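Local coordinates for Acarbose/maltose binding protein GacH (PDB 3K01) that serves as the acarbose-binding solute receptor of an ABC transporter and probably also binds maltose, at residues Asp141-Thr153 with Arg272-Pro285. Numbering follows the deposited sequence.
Sequences DTLALFYNKELLT and RFKDAGNLGVAPVP
With chi1 at 58°, the Tyr147 side chain swings between its own backbone N and carbonyl carbon, which lays the ring over the backbone of Gly280: Gly280, which has no side chain, presents its CA to the ring face 3.6 Å from the centroid, close enough to the normal for a CH-pi contact. Water 2, in the ring plane at the edge, joins Tyr147 OH to Val281 O. Asn278, its CG anti to the backbone N (chi1 -164°), brings OD1 to the first turn of the helix that starts at Lys149. There Glu150 N donates to Asn278 OD1 at 2.8 Å, in the amide plane and on a lone pair, although the hydrogen bond is bent. The backbone O of Asn278 takes Lys149 N, and its ND2 donates to Arg272 O, so Asn278 joins the helix start to the backbone of Arg272. Ahead of the helix, strands 144-148 and 279-283 pair antiparallel, with Leu145 N to Ala282 O at 2.7 Å and a nearly straight Gly280 N to Tyr147 O bond (174°). On the other face of the sheet Val281 CG2 sits over the Phe146 ring, 4.3 Å from its centroid, while Val281 CG1 presses on Ala144 CB at a tight 3.5 Å. Water 4 bridges Glu150 OE1 and Arg272 NH1; the NE of Arg272 is hydrogen-bonded to Ser251 O. In this solute-binding protein fold the strand runs straight into a helix N-capped by Asn148. Strand 144-148 lies between 279-283 and 254-259, with helix 264-268 packed on Phe146 and Leu279 and helix 351-360 on Ala144 and Val281.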
ATOM      1  N   ASP A 141       0.556  -3.028   3.482  1.00  6.74           N
ATOM      2  CA  ASP A 141      -0.811  -2.597   3.715  1.00  7.25           C
ATOM      3  C   ASP A 141      -1.563  -2.599   2.382  1.00  7.15           C
ATOM      4  O   ASP A 141      -1.022  -2.967   1.326  1.00  7.35           O
ATOM      5  CB  ASP A 141      -0.854  -1.249   4.450  1.00  8.21           C
ATOM      6  CG  ASP A 141      -0.172  -0.146   3.696  1.00  9.97           C
ATOM      7  OD1 ASP A 141      -0.188  -0.157   2.449  1.00  9.80           O
ATOM      8  OD2 ASP A 141       0.401   0.758   4.351  1.00 12.82           O
ATOM      9  N   THR A 142      -2.849  -2.271   2.450  1.00  7.58           N
ATOM     10  CA  THR A 142      -3.707  -2.280   1.260  1.00  7.30           C
ATOM     11  C   THR A 142      -4.964  -1.498   1.580  1.00  6.98           C
ATOM     12  O   THR A 142      -5.123  -0.976   2.687  1.00  7.83           O
ATOM     13  CB  THR A 142      -4.038  -3.737   0.845  1.00  7.13           C
ATOM     14  OG1 THR A 142      -4.620  -3.780  -0.468  1.00  7.32           O
ATOM     15  CG2 THR A 142      -4.955  -4.443   1.827  1.00  8.31           C
ATOM     16  N   LEU A 143      -5.854  -1.435   0.603  1.00  6.09           N
ATOM     17  CA  LEU A 143      -7.186  -0.850   0.800  1.00  6.04           C
ATOM     18  C   LEU A 143      -8.185  -1.943   1.110  1.00  5.80           C
ATOM     19  O   LEU A 143      -8.009  -3.091   0.714  1.00  6.34           O
ATOM     20  CB  LEU A 143      -7.623  -0.115  -0.476  1.00  6.72           C
ATOM     21  CG  LEU A 143      -6.805   1.099  -0.880  1.00  6.36           C
ATOM     22  CD1 LEU A 143      -7.322   1.727  -2.194  1.00  7.23           C
ATOM     23  CD2 LEU A 143      -6.777   2.168   0.232  1.00  8.41           C
ATOM     24  N   ALA A 144      -9.262  -1.547   1.805  1.00  6.74           N
ATOM     25  CA  ALA A 144     -10.271  -2.476   2.286  1.00  6.93           C
ATOM     26  C   ALA A 144     -11.612  -1.765   2.336  1.00  6.66           C
ATOM     27  O   ALA A 144     -11.655  -0.539   2.359  1.00  6.41           O
ATOM     28  CB  ALA A 144      -9.894  -2.991   3.689  1.00  7.56           C
ATOM     29  N   LEU A 145     -12.691  -2.548   2.344  1.00  6.08           N
ATOM     30  CA  LEU A 145     -14.031  -1.976   2.485  1.00  5.90           C
ATOM     31  C   LEU A 145     -14.371  -1.811   3.974  1.00  5.84           C
ATOM     32  O   LEU A 145     -14.521  -2.801   4.693  1.00  7.22           O
ATOM     33  CB  LEU A 145     -15.027  -2.908   1.824  1.00  6.71           C
ATOM     34  CG  LEU A 145     -16.474  -2.390   1.785  1.00  7.57           C
ATOM     35  CD1 LEU A 145     -16.636  -1.196   0.887  1.00  9.61           C
ATOM     36  CD2 LEU A 145     -17.390  -3.540   1.369  1.00  9.04           C
ATOM     37  N   PHE A 146     -14.466  -0.567   4.420  1.00  5.70           N
ATOM     38  CA  PHE A 146     -14.936  -0.253   5.775  1.00  5.41           C
ATOM     39  C   PHE A 146     -16.461  -0.177   5.747  1.00  6.01           C
ATOM     40  O   PHE A 146     -17.053   0.349   4.800  1.00  6.23           O
ATOM     41  CB  PHE A 146     -14.448   1.127   6.213  1.00  6.24           C
ATOM     42  CG  PHE A 146     -12.989   1.228   6.568  1.00  5.39           C
ATOM     43  CD1 PHE A 146     -12.623   1.979   7.665  1.00  6.11           C
ATOM     44  CD2 PHE A 146     -11.966   0.663   5.795  1.00  6.22           C
ATOM     45  CE1 PHE A 146     -11.295   2.169   8.024  1.00  6.24           C
ATOM     46  CE2 PHE A 146     -10.625   0.833   6.159  1.00  6.90           C
ATOM     47  CZ  PHE A 146     -10.302   1.582   7.292  1.00  6.72           C
ATOM     48  N   TYR A 147     -17.119  -0.673   6.784  1.00  5.96           N
ATOM     49  CA  TYR A 147     -18.572  -0.604   6.832  1.00  5.81           C
ATOM     50  C   TYR A 147     -19.066  -0.309   8.244  1.00  6.05           C
ATOM     51  O   TYR A 147     -18.461  -0.686   9.250  1.00  6.05           O
ATOM     52  CB  TYR A 147     -19.243  -1.868   6.251  1.00  6.40           C
ATOM     53  CG  TYR A 147     -18.881  -3.173   6.900  1.00  6.57           C
ATOM     54  CD1 TYR A 147     -17.736  -3.874   6.510  1.00  7.08           C
ATOM     55  CD2 TYR A 147     -19.716  -3.732   7.881  1.00  7.53           C
ATOM     56  CE1 TYR A 147     -17.420  -5.084   7.093  1.00  9.00           C
ATOM     57  CE2 TYR A 147     -19.400  -4.927   8.456  1.00  9.05           C
ATOM     58  CZ  TYR A 147     -18.259  -5.593   8.052  1.00  8.71           C
ATOM     59  OH  TYR A 147     -17.918  -6.808   8.633  1.00 11.31           O
ATOM     60  N   ASN A 148     -20.195   0.392   8.291  1.00  5.47           N
ATOM     61  CA  ASN A 148     -20.915   0.712   9.513  1.00  5.29           C
ATOM     62  C   ASN A 148     -21.830  -0.465   9.820  1.00  6.19           C
ATOM     63  O   ASN A 148     -22.815  -0.717   9.119  1.00  5.63           O
ATOM     64  CB  ASN A 148     -21.710   2.000   9.261  1.00  5.91           C
ATOM     65  CG  ASN A 148     -22.439   2.526  10.493  1.00  5.54           C
ATOM     66  OD1 ASN A 148     -22.492   3.780  10.724  1.00  8.98           O
ATOM     67  ND2 ASN A 148     -23.049   1.640  11.235  1.00  3.96           N
ATOM     68  N   LYS A 149     -21.495  -1.210  10.874  1.00  5.91           N
ATOM     69  CA  LYS A 149     -22.246  -2.435  11.167  1.00  6.63           C
ATOM     70  C   LYS A 149     -23.706  -2.155  11.466  1.00  6.27           C
ATOM     71  O   LYS A 149     -24.573  -2.879  10.991  1.00  6.99           O
ATOM     72  CB  LYS A 149     -21.605  -3.219  12.310  1.00  7.09           C
ATOM     73  CG  LYS A 149     -20.276  -3.851  11.932  1.00  9.23           C
ATOM     74  CD  LYS A 149     -19.686  -4.654  13.085  1.00 12.07           C
ATOM     75  CE  LYS A 149     -18.358  -5.270  12.686  1.00 15.40           C
ATOM     76  NZ  LYS A 149     -17.983  -6.446  13.533  1.00 20.15           N
ATOM     77  N   GLU A 150     -23.986  -1.093  12.216  1.00  6.36           N
ATOM     78  CA  GLU A 150     -25.356  -0.791  12.601  1.00  7.14           C
ATOM     79  C   GLU A 150     -26.193  -0.426  11.388  1.00  7.03           C
ATOM     80  O   GLU A 150     -27.355  -0.810  11.309  1.00  8.02           O
ATOM     81  CB  GLU A 150     -25.388   0.312  13.642  1.00  8.11           C
ATOM     82  CG  GLU A 150     -26.782   0.582  14.181  1.00 10.23           C
ATOM     83  CD  GLU A 150     -27.533   1.660  13.442  1.00 12.49           C
ATOM     84  OE1 GLU A 150     -26.950   2.521  12.726  1.00 12.05           O
ATOM     85  OE2 GLU A 150     -28.784   1.669  13.589  1.00 13.69           O
ATOM     86  N   LEU A 151     -25.640   0.352  10.446  1.00  6.91           N
ATOM     87  CA  LEU A 151     -26.430   0.690   9.266  1.00  7.45           C
ATOM     88  C   LEU A 151     -26.707  -0.530   8.410  1.00  7.80           C
ATOM     89  O   LEU A 151     -27.819  -0.711   7.907  1.00  8.09           O
ATOM     90  CB  LEU A 151     -25.762   1.800   8.446  1.00  7.41           C
ATOM     91  CG  LEU A 151     -25.735   3.188   9.102  1.00  7.42           C
ATOM     92  CD1 LEU A 151     -24.918   4.152   8.226  1.00  9.29           C
ATOM     93  CD2 LEU A 151     -27.148   3.748   9.297  1.00  9.02           C
ATOM     94  N   LEU A 152     -25.722  -1.403   8.255  1.00  7.41           N
ATOM     95  CA  LEU A 152     -25.982  -2.615   7.475  1.00  7.97           C
ATOM     96  C   LEU A 152     -26.973  -3.531   8.192  1.00  8.29           C
ATOM     97  O   LEU A 152     -27.843  -4.134   7.551  1.00  8.72           O
ATOM     98  CB  LEU A 152     -24.702  -3.375   7.131  1.00  7.73           C
ATOM     99  CG  LEU A 152     -23.966  -2.932   5.841  1.00  9.07           C
ATOM    100  CD1 LEU A 152     -23.474  -1.484   5.893  1.00  9.48           C
ATOM    101  CD2 LEU A 152     -22.821  -3.881   5.516  1.00  8.92           C
ATOM    102  N   THR A 153     -26.872  -3.609   9.514  1.00  8.46           N
ATOM    103  CA  THR A 153     -27.773  -4.459  10.293  1.00  9.86           C
ATOM    104  C   THR A 153     -29.176  -3.901  10.212  1.00  9.82           C
ATOM    105  O   THR A 153     -30.142  -4.660   9.976  1.00 11.15           O
ATOM    106  CB  THR A 153     -27.303  -4.527  11.748  1.00  9.53           C
ATOM    107  OG1 THR A 153     -26.038  -5.156  11.770  1.00 10.74           O
ATOM    108  CG2 THR A 153     -28.261  -5.383  12.596  1.00  9.99           C
ATOM    109  N   ARG A 272     -20.358   8.106  14.771  1.00  9.19           N
ATOM    110  CA  ARG A 272     -21.072   6.831  14.730  1.00  9.67           C
ATOM    111  C   ARG A 272     -20.233   5.657  15.199  1.00  8.85           C
ATOM    112  O   ARG A 272     -20.693   4.512  15.153  1.00  9.08           O
ATOM    113  CB  ARG A 272     -21.682   6.618  13.349  1.00 10.57           C
ATOM    114  CG  ARG A 272     -22.991   7.440  13.223  1.00 10.96           C
ATOM    115  CD  ARG A 272     -23.595   7.202  11.928  1.00 13.92           C
ATOM    116  NE  ARG A 272     -24.732   8.077  11.751  1.00 10.39           N
ATOM    117  CZ  ARG A 272     -25.971   7.682  11.942  1.00 12.15           C
ATOM    118  NH1 ARG A 272     -26.219   6.441  12.359  1.00 13.74           N
ATOM    119  NH2 ARG A 272     -26.977   8.532  11.754  1.00 15.78           N
ATOM    120  N   PHE A 273     -19.033   5.939  15.714  1.00  9.35           N
ATOM    121  CA  PHE A 273     -18.094   4.891  16.139  1.00 10.34           C
ATOM    122  C   PHE A 273     -17.561   5.031  17.561  1.00 12.35           C
ATOM    123  O   PHE A 273     -16.477   4.530  17.869  1.00 13.14           O
ATOM    124  CB  PHE A 273     -16.960   4.734  15.097  1.00  9.49           C
ATOM    125  CG  PHE A 273     -17.496   4.414  13.736  1.00  7.40           C
ATOM    126  CD1 PHE A 273     -17.828   3.105  13.398  1.00  7.15           C
ATOM    127  CD2 PHE A 273     -17.802   5.434  12.834  1.00  8.38           C
ATOM    128  CE1 PHE A 273     -18.383   2.780  12.178  1.00  7.17           C
ATOM    129  CE2 PHE A 273     -18.381   5.112  11.596  1.00  9.52           C
ATOM    130  CZ  PHE A 273     -18.680   3.783  11.280  1.00  7.47           C
ATOM    131  N   LYS A 274     -18.355   5.688  18.405  1.00 14.14           N
ATOM    132  CA  LYS A 274     -18.083   5.697  19.854  1.00 17.56           C
ATOM    133  C   LYS A 274     -17.817   4.269  20.349  1.00 17.18           C
ATOM    134  O   LYS A 274     -16.887   4.041  21.114  1.00 18.92           O
ATOM    135  CB  LYS A 274     -19.244   6.321  20.627  1.00 17.78           C
ATOM    136  CG  LYS A 274     -19.351   7.845  20.475  1.00 22.61           C
ATOM    137  CD  LYS A 274     -20.608   8.406  21.174  1.00 22.14           C
ATOM    138  CE  LYS A 274     -21.899   7.689  20.739  1.00 26.80           C
ATOM    139  NZ  LYS A 274     -23.148   8.340  21.222  1.00 28.10           N
ATOM    140  N   ASP A 275     -18.627   3.321  19.877  1.00 16.87           N
ATOM    141  CA  ASP A 275     -18.375   1.891  20.051  1.00 16.14           C
ATOM    142  C   ASP A 275     -17.582   1.426  18.837  1.00 15.41           C
ATOM    143  O   ASP A 275     -18.142   1.317  17.731  1.00 14.39           O
ATOM    144  CB  ASP A 275     -19.723   1.161  20.136  1.00 16.56           C
ATOM    145  CG  ASP A 275     -19.596  -0.359  20.337  1.00 17.26           C
ATOM    146  OD1 ASP A 275     -18.481  -0.924  20.349  1.00 15.97           O
ATOM    147  OD2 ASP A 275     -20.666  -1.000  20.487  1.00 18.09           O
ATOM    148  N   ALA A 276     -16.284   1.148  19.012  1.00 14.99           N
ATOM    149  CA  ALA A 276     -15.425   0.650  17.921  1.00 14.69           C
ATOM    150  C   ALA A 276     -15.937  -0.660  17.341  1.00 14.51           C
ATOM    151  O   ALA A 276     -15.615  -1.020  16.196  1.00 13.60           O
ATOM    152  CB  ALA A 276     -13.983   0.481  18.403  1.00 15.86           C
ATOM    153  N   GLY A 277     -16.735  -1.370  18.135  1.00 13.32           N
ATOM    154  CA  GLY A 277     -17.419  -2.565  17.675  1.00 11.98           C
ATOM    155  C   GLY A 277     -18.463  -2.304  16.594  1.00 10.16           C
ATOM    156  O   GLY A 277     -19.040  -3.247  16.058  1.00 11.78           O
ATOM    157  N   ASN A 278     -18.697  -1.035  16.248  1.00  8.63           N
ATOM    158  CA  ASN A 278     -19.546  -0.706  15.116  1.00  7.59           C
ATOM    159  C   ASN A 278     -18.799  -0.666  13.783  1.00  7.43           C
ATOM    160  O   ASN A 278     -19.423  -0.488  12.745  1.00  7.66           O
ATOM    161  CB  ASN A 278     -20.269   0.609  15.336  1.00  7.01           C
ATOM    162  CG  ASN A 278     -21.424   0.767  14.372  1.00  6.78           C
ATOM    163  OD1 ASN A 278     -22.157  -0.180  14.115  1.00  7.02           O
ATOM    164  ND2 ASN A 278     -21.584   1.968  13.818  1.00  8.15           N
ATOM    165  N   LEU A 279     -17.480  -0.799  13.807  1.00  7.47           N
ATOM    166  CA  LEU A 279     -16.689  -0.775  12.581  1.00  7.26           C
ATOM    167  C   LEU A 279     -16.380  -2.171  12.105  1.00  7.17           C
ATOM    168  O   LEU A 279     -15.855  -2.981  12.857  1.00  8.41           O
ATOM    169  CB  LEU A 279     -15.386  -0.020  12.810  1.00  7.56           C
ATOM    170  CG  LEU A 279     -14.456   0.012  11.578  1.00  8.41           C
ATOM    171  CD1 LEU A 279     -15.111   0.709  10.373  1.00  9.82           C
ATOM    172  CD2 LEU A 279     -13.146   0.669  11.950  1.00 10.83           C
ATOM    173  N   GLY A 280     -16.699  -2.438  10.845  1.00  7.24           N
ATOM    174  CA  GLY A 280     -16.247  -3.656  10.201  1.00  7.67           C
ATOM    175  C   GLY A 280     -15.319  -3.311   9.062  1.00  6.60           C
ATOM    176  O   GLY A 280     -15.414  -2.218   8.458  1.00  6.65           O
ATOM    177  N   VAL A 281     -14.427  -4.247   8.754  1.00  7.24           N
ATOM    178  CA  VAL A 281     -13.521  -4.114   7.610  1.00  6.58           C
ATOM    179  C   VAL A 281     -13.518  -5.425   6.856  1.00  7.65           C
ATOM    180  O   VAL A 281     -13.397  -6.498   7.469  1.00  8.84           O
ATOM    181  CB  VAL A 281     -12.094  -3.730   8.058  1.00  7.49           C
ATOM    182  CG1 VAL A 281     -11.180  -3.593   6.869  1.00  8.03           C
ATOM    183  CG2 VAL A 281     -12.106  -2.408   8.831  1.00  8.13           C
ATOM    184  N   ALA A 282     -13.658  -5.334   5.534  1.00  6.95           N
ATOM    185  CA  ALA A 282     -13.708  -6.497   4.650  1.00  7.86           C
ATOM    186  C   ALA A 282     -12.791  -6.230   3.445  1.00  7.49           C
ATOM    187  O   ALA A 282     -12.372  -5.114   3.217  1.00  7.10           O
ATOM    188  CB  ALA A 282     -15.132  -6.733   4.183  1.00  8.21           C
ATOM    189  N   PRO A 283     -12.481  -7.268   2.654  1.00  7.10           N
ATOM    190  CA  PRO A 283     -11.763  -6.995   1.418  1.00  7.25           C
ATOM    191  C   PRO A 283     -12.562  -6.068   0.509  1.00  7.45           C
ATOM    192  O   PRO A 283     -13.805  -6.021   0.584  1.00  7.36           O
ATOM    193  CB  PRO A 283     -11.621  -8.389   0.782  1.00  7.96           C
ATOM    194  CG  PRO A 283     -11.700  -9.332   1.928  1.00  9.23           C
ATOM    195  CD  PRO A 283     -12.718  -8.707   2.845  1.00  8.29           C
ATOM    196  N   VAL A 284     -11.871  -5.353  -0.366  1.00  6.65           N
ATOM    197  CA  VAL A 284     -12.606  -4.604  -1.379  1.00  7.12           C
ATOM    198  C   VAL A 284     -13.492  -5.554  -2.197  1.00  7.07           C
ATOM    199  O   VAL A 284     -13.164  -6.728  -2.409  1.00  7.33           O
ATOM    200  CB  VAL A 284     -11.683  -3.793  -2.313  1.00  7.57           C
ATOM    201  CG1 VAL A 284     -10.876  -2.776  -1.519  1.00  7.35           C
ATOM    202  CG2 VAL A 284     -10.784  -4.694  -3.150  1.00  8.23           C
ATOM    203  N   PRO A 285     -14.624  -5.053  -2.691  1.00  6.89           N
ATOM    204  CA  PRO A 285     -15.483  -5.939  -3.475  1.00  6.95           C
ATOM    205  C   PRO A 285     -14.878  -6.365  -4.810  1.00  7.19           C
ATOM    206  O   PRO A 285     -14.128  -5.608  -5.438  1.00  8.15           O
ATOM    207  CB  PRO A 285     -16.770  -5.110  -3.713  1.00  7.60           C
ATOM    208  CG  PRO A 285     -16.336  -3.718  -3.546  1.00 10.57           C
ATOM    209  CD  PRO A 285     -15.220  -3.715  -2.528  1.00  7.75           C
TER
HETATM  210  O   HOH W   1      -8.969  -5.586  -0.039  1.00  7.13           O
HETATM  211  O   HOH W   2     -15.691  -8.111   7.725  1.00 19.09           O
HETATM  212  O   HOH W   3     -18.431  -5.757  16.034  1.00 35.15           O
HETATM  213  O   HOH W   4     -24.623   4.167  12.843  1.00  9.05           O